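Local structure of cellulase (Bacillus sp. BG-CS10, 5E09) at residues 339-344 against 362-368. The protein probably hydrolyses internal beta-1,4-glucosidic bonds of cellulose, as a halophilic family 5 endoglucanase that carries a family 46 carbohydrate-binding module. Residues are numbered along the deposited sequence; the frame is centred on the assembly and turned at random.
Sequences RSATAE and QLHLHGN
Residues 339-343 run extended and antiparallel to 362-368, which ends in a type I' turn from Leu365 to Asn368 (His366 at phi/psi 52/42, Gly367 at 84/-1; Asn368 N hydrogen-bonded to Leu365 O, 2.9 Å). Arg339 (chi1 m) lays its guanidinium flat on the His366 ring, centres 3.8 Å apart and planes at 16°, while its NE forms a salt bridge with Glu294 of helix 286-302, on the barrel side; its carbonyl O accepts Asn368 ND2 at 2.9 Å. Ser340 O takes His366 ND1 at 2.8 Å; the Ser340 CA-to-CB bond points away, its OG hydrogen-bonded to Ala423 N. Ala341 CA lies 3.2 Å from His364 O, a CA-H...O contact. Thr342 and His364 form a hydrogen-bonded pair (CA-CA 4.9 Å): Thr342 N to His364 O 2.8 Å, His364 N to Thr342 O 2.7 Å. Strand 342-343, following helix 326-337, is outermost in a four-stranded antiparallel sheet of the X2 module, an immunoglobulin-like (E-set) beta-sandwich. Thr342 (chi1 p) and His364 share one face, Thr342 OG1 3.3 Å from His364 CD2 at the ring edge. Ala343 and Leu363, a non-hydrogen-bonded pair (CA-CA 4.1 Å), point to the other face, Ala343 CB to Leu363 CD1 3.9 Å, against Phe427 of strand 425-432. The chain turns at Glu344 (phi/psi -60/-20), whose N donates to Gln362 O (2.9 Å); its side chain (chi1 p, chi2 t) curls back so that Glu344 OE2 accepts Gln362 N at 3.0 Å.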
ATOM      1  N   ARG A 339      -1.884  -9.839  17.284  1.00 40.06           N
ATOM      2  CA  ARG A 339      -1.216 -10.626  16.255  1.00 46.20           C
ATOM      3  C   ARG A 339      -2.043 -11.818  15.775  1.00 44.00           C
ATOM      4  O   ARG A 339      -2.768 -12.438  16.554  1.00 53.75           O
ATOM      5  CB  ARG A 339       0.142 -11.112  16.771  1.00 34.97           C
ATOM      6  CG  ARG A 339       1.084  -9.979  17.151  1.00 43.72           C
ATOM      7  CD  ARG A 339       2.539 -10.349  16.897  1.00 45.44           C
ATOM      8  NE  ARG A 339       2.806 -10.575  15.476  1.00 37.94           N
ATOM      9  CZ  ARG A 339       3.993 -10.925  14.992  1.00 52.82           C
ATOM     10  NH1 ARG A 339       5.023 -11.089  15.814  1.00 38.98           N
ATOM     11  NH2 ARG A 339       4.150 -11.111  13.686  1.00 49.70           N
ATOM     12  N   SER A 340      -1.932 -12.117  14.482  1.00 42.61           N
ATOM     13  CA  SER A 340      -2.525 -13.313  13.890  1.00 42.04           C
ATOM     14  C   SER A 340      -1.437 -14.310  13.547  1.00 44.88           C
ATOM     15  O   SER A 340      -0.326 -13.923  13.178  1.00 50.09           O
ATOM     16  CB  SER A 340      -3.325 -12.976  12.627  1.00 35.35           C
ATOM     17  OG  SER A 340      -4.438 -12.162  12.928  1.00 39.68           O
ATOM     18  N   ALA A 341      -1.753 -15.594  13.666  1.00 52.02           N
ATOM     19  CA  ALA A 341      -0.848 -16.621  13.187  1.00 45.31           C
ATOM     20  C   ALA A 341      -0.835 -16.585  11.665  1.00 52.61           C
ATOM     21  O   ALA A 341      -1.829 -16.220  11.026  1.00 38.25           O
ATOM     22  CB  ALA A 341      -1.260 -17.993  13.692  1.00 42.09           C
ATOM     23  N   THR A 342       0.303 -16.939  11.087  1.00 33.39           N
ATOM     24  CA  THR A 342       0.413 -17.034   9.644  1.00 43.97           C
ATOM     25  C   THR A 342       1.072 -18.368   9.333  1.00 39.30           C
ATOM     26  O   THR A 342       1.255 -19.193  10.228  1.00 39.99           O
ATOM     27  CB  THR A 342       1.223 -15.859   9.042  1.00 36.11           C
ATOM     28  OG1 THR A 342       2.565 -15.889   9.543  1.00 45.38           O
ATOM     29  CG2 THR A 342       0.596 -14.521   9.409  1.00 33.19           C
ATOM     30  N   ALA A 343       1.417 -18.585   8.072  1.00 37.36           N
ATOM     31  CA  ALA A 343       2.173 -19.766   7.680  1.00 36.87           C
ATOM     32  C   ALA A 343       3.162 -19.389   6.580  1.00 43.67           C
ATOM     33  O   ALA A 343       3.084 -18.296   6.023  1.00 38.86           O
ATOM     34  CB  ALA A 343       1.242 -20.874   7.219  1.00 37.15           C
ATOM     35  N   GLU A 344       4.086 -20.295   6.268  1.00 45.14           N
ATOM     36  CA  GLU A 344       5.121 -20.037   5.270  1.00 41.04           C
ATOM     37  C   GLU A 344       4.526 -19.733   3.895  1.00 46.51           C
ATOM     38  O   GLU A 344       5.180 -19.130   3.047  1.00 45.60           O
ATOM     39  CB  GLU A 344       6.074 -21.228   5.171  1.00 51.82           C
ATOM     40  CG  GLU A 344       5.389 -22.530   4.793  1.00 62.70           C
ATOM     41  CD  GLU A 344       6.348 -23.706   4.740  1.00 71.18           C
ATOM     42  OE1 GLU A 344       7.572 -23.474   4.619  1.00 70.81           O
ATOM     43  OE2 GLU A 344       5.875 -24.862   4.822  1.00 61.08           O
ATOM     44  N   GLN A 362       4.702 -25.203   7.551  1.00 49.69           N
ATOM     45  CA  GLN A 362       5.257 -24.454   8.668  1.00 49.25           C
ATOM     46  C   GLN A 362       4.330 -23.304   9.052  1.00 49.65           C
ATOM     47  O   GLN A 362       4.064 -22.407   8.253  1.00 46.26           O
ATOM     48  CB  GLN A 362       6.659 -23.937   8.320  1.00 50.03           C
ATOM     49  CG  GLN A 362       7.321 -23.114   9.413  1.00 53.08           C
ATOM     50  CD  GLN A 362       7.653 -23.934  10.647  1.00 61.66           C
ATOM     51  OE1 GLN A 362       7.259 -23.580  11.760  1.00 60.52           O
ATOM     52  NE2 GLN A 362       8.383 -25.034  10.457  1.00 41.59           N
ATOM     53  N   LEU A 363       3.823 -23.355  10.277  1.00 47.66           N
ATOM     54  CA  LEU A 363       3.000 -22.290  10.823  1.00 37.95           C
ATOM     55  C   LEU A 363       3.879 -21.261  11.528  1.00 42.71           C
ATOM     56  O   LEU A 363       4.934 -21.603  12.057  1.00 42.24           O
ATOM     57  CB  LEU A 363       1.970 -22.863  11.800  1.00 41.41           C
ATOM     58  CG  LEU A 363       0.529 -23.090  11.343  1.00 50.61           C
ATOM     59  CD1 LEU A 363       0.454 -23.626   9.914  1.00 34.48           C
ATOM     60  CD2 LEU A 363      -0.166 -24.038  12.321  1.00 47.12           C
ATOM     61  N   HIS A 364       3.451 -20.002  11.512  1.00 39.92           N
ATOM     62  CA  HIS A 364       4.054 -18.967  12.345  1.00 44.51           C
ATOM     63  C   HIS A 364       2.999 -18.526  13.336  1.00 39.96           C
ATOM     64  O   HIS A 364       2.167 -17.680  13.019  1.00 40.03           O
ATOM     65  CB  HIS A 364       4.534 -17.763  11.527  1.00 43.20           C
ATOM     66  CG  HIS A 364       5.379 -18.121  10.348  1.00 47.40           C
ATOM     67  ND1 HIS A 364       6.465 -18.971  10.437  1.00 46.06           N
ATOM     68  CD2 HIS A 364       5.317 -17.729   9.055  1.00 50.58           C
ATOM     69  CE1 HIS A 364       7.019 -19.096   9.247  1.00 55.36           C
ATOM     70  NE2 HIS A 364       6.344 -18.350   8.389  1.00 63.25           N
ATOM     71  N   LEU A 365       3.036 -19.099  14.532  1.00 45.45           N
ATOM     72  CA  LEU A 365       1.937 -18.946  15.477  1.00 57.33           C
ATOM     73  C   LEU A 365       1.852 -17.540  16.064  1.00 46.24           C
ATOM     74  O   LEU A 365       0.765 -17.081  16.423  1.00 42.04           O
ATOM     75  CB  LEU A 365       2.065 -19.984  16.595  1.00 43.06           C
ATOM     76  CG  LEU A 365       1.830 -21.422  16.123  1.00 48.07           C
ATOM     77  CD1 LEU A 365       2.093 -22.408  17.247  1.00 42.22           C
ATOM     78  CD2 LEU A 365       0.414 -21.590  15.576  1.00 36.16           C
ATOM     79  N   HIS A 366       2.995 -16.862  16.150  1.00 49.30           N
ATOM     80  CA  HIS A 366       3.061 -15.502  16.690  1.00 56.67           C
ATOM     81  C   HIS A 366       2.390 -15.398  18.063  1.00 53.53           C
ATOM     82  O   HIS A 366       1.658 -14.444  18.335  1.00 45.43           O
ATOM     83  CB  HIS A 366       2.413 -14.500  15.719  1.00 46.25           C
ATOM     84  CG  HIS A 366       3.113 -14.394  14.397  1.00 52.33           C
ATOM     85  ND1 HIS A 366       2.443 -14.139  13.219  1.00 42.01           N
ATOM     86  CD2 HIS A 366       4.424 -14.497  14.071  1.00 44.05           C
ATOM     87  CE1 HIS A 366       3.312 -14.096  12.223  1.00 56.15           C
ATOM     88  NE2 HIS A 366       4.518 -14.309  12.713  1.00 55.05           N
ATOM     89  N   GLY A 367       2.630 -16.389  18.916  1.00 48.15           N
ATOM     90  CA  GLY A 367       2.082 -16.379  20.261  1.00 43.79           C
ATOM     91  C   GLY A 367       0.664 -16.915  20.368  1.00 46.89           C
ATOM     92  O   GLY A 367       0.101 -16.975  21.460  1.00 54.55           O
ATOM     93  N   ASN A 368       0.081 -17.303  19.239  1.00 43.36           N
ATOM     94  CA  ASN A 368      -1.261 -17.876  19.239  1.00 49.21           C
ATOM     95  C   ASN A 368      -1.210 -19.393  19.250  1.00 42.92           C
ATOM     96  O   ASN A 368      -0.133 -19.985  19.218  1.00 50.36           O
ATOM     97  CB  ASN A 368      -2.061 -17.392  18.028  1.00 48.50           C
ATOM     98  CG  ASN A 368      -2.336 -15.906  18.071  1.00 58.03           C
ATOM     99  OD1 ASN A 368      -2.530 -15.335  19.143  1.00 47.45           O
ATOM    100  ND2 ASN A 368      -2.350 -15.267  16.900  1.00 50.19           N
TER